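Local coordinates for putative Vgr protein (Escherichia coli, PDB 3WIT), which forms the C-terminal, triple-stranded beta-helical part of VgrG1, a type VI secretion system component that probably serves in the trimeric spike, at the interface of chains A and B. Sequence-based numbering; all coordinates share one arbitrary frame. Chains: chain A/B, Putative Vgr protein.

The interface of chains A and B. Residues chain A 1-2, 35; chain B 8, 28, 43.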
loop_
_atom_site.group_PDB
_atom_site.type_symbol
_atom_site.label_atom_id
_atom_site.label_comp_id
_atom_site.label_asym_id
_atom_site.label_seq_id
_atom_site.Cartn_x
_atom_site.Cartn_y
_atom_site.Cartn_z
ATOM N N GLY A 1 -13.557 0.555 -16.120
ATOM C CA GLY A 1 -14.580 0.021 -15.240
ATOM C C GLY A 1 -14.086 -0.021 -13.809
ATOM O O GLY A 1 -12.988 0.449 -13.504
ATOM N N THR A 2 -14.911 -0.570 -12.916
ATOM C CA THR A 2 -14.564 -0.713 -11.499
ATOM C C THR A 2 -15.018 -2.070 -10.946
ATOM O O THR A 2 -16.089 -2.557 -11.290
ATOM C CB THR A 2 -15.141 0.405 -10.614
ATOM O OG1 THR A 2 -16.566 0.425 -10.735
ATOM C CG2 THR A 2 -14.611 1.750 -11.037
ATOM N N GLU A 35 -10.460 1.499 -13.123
ATOM C CA GLU A 35 -9.661 1.532 -14.372
ATOM C C GLU A 35 -8.308 0.849 -14.192
ATOM O O GLU A 35 -8.250 -0.337 -13.866
ATOM C CB GLU A 35 -9.407 2.958 -14.837
ATOM C CG GLU A 35 -10.516 3.893 -14.495
ATOM C CD GLU A 35 -11.353 4.216 -15.675
ATOM O OE1 GLU A 35 -12.204 3.370 -16.031
ATOM O OE2 GLU A 35 -11.157 5.308 -16.252
ATOM N N HIS B 8 -19.418 3.635 -8.990
ATOM C CA HIS B 8 -19.192 3.883 -10.411
ATOM C C HIS B 8 -20.413 4.639 -10.924
ATOM O O HIS B 8 -21.436 4.036 -11.258
ATOM C CB HIS B 8 -18.974 2.576 -11.179
ATOM C CG HIS B 8 -18.530 2.759 -12.602
ATOM N ND1 HIS B 8 -19.084 3.697 -13.447
ATOM C CD2 HIS B 8 -17.594 2.102 -13.332
ATOM C CE1 HIS B 8 -18.509 3.611 -14.634
ATOM N NE2 HIS B 8 -17.601 2.651 -14.591
ATOM N N LYS B 28 -16.003 7.347 -10.206
ATOM C CA LYS B 28 -15.432 5.993 -10.140
ATOM C C LYS B 28 -14.422 6.010 -9.018
ATOM O O LYS B 28 -13.347 6.605 -9.137
ATOM C CB LYS B 28 -14.663 5.629 -11.407
ATOM C CG LYS B 28 -15.441 5.653 -12.707
ATOM C CD LYS B 28 -14.523 5.133 -13.823
ATOM C CE LYS B 28 -15.255 4.867 -15.123
ATOM N NZ LYS B 28 -14.452 3.947 -15.976
ATOM N N PRO B 43 -9.403 6.772 -10.995
ATOM C CA PRO B 43 -8.693 6.559 -12.253
ATOM C C PRO B 43 -7.295 7.217 -12.257
ATOM O O PRO B 43 -6.475 6.862 -13.089
ATOM C CB PRO B 43 -9.612 7.216 -13.253
ATOM C CG PRO B 43 -10.949 7.094 -12.649
ATOM C CD PRO B 43 -10.701 7.422 -11.228
#
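B:Lys28 reaches A:Thr2 and A:Glu35 across the interface of chains A and B, near the N-terminal end of the construct. CB of B:Lys28 lies 3.9 Å from CG2, the methyl group of A:Thr2. CG of B:Lys28 then sits over the centre of the B:His8 ring, 4.0 Å above its plane, within the same chain. Beyond CG the chain is extended and runs roughly perpendicular to the side chain of A:Glu35. CD of B:Lys28 comes 3.8 Å from CD of A:Glu35, the carboxylate carbon. CE of B:Lys28 passes close to OE1 of A:Glu35. At the tip, the terminal amine NZ forms a salt bridge with OE1. The modelled separation is too short to be reliable, so the exact geometry is doubtful.

OE1 of A:Glu35 also accepts a hydrogen bond of 3.1 Å from N of A:Gly1, the N-terminal amine. This amine approaches almost in line with the C-O bond. The bond may be specific to the truncated fragment. A bend at chi2 (-104°) turns the A:Glu35 carboxylate towards NZ of B:Lys28. CG of A:Glu35 packs 3.7 Å from CB of B:Pro43. On the other flank, the hydroxyl OG1 of A:Thr2 lies 3.3 Å from CD2 of B:His8. The backbone N of A:Thr2 is at that ring's edge, in its plane.

This patch joins neighbouring chains of the triple-stranded beta-helix. It combines charge pairing with apolar packing and probably steadies the trimer where the fragment begins.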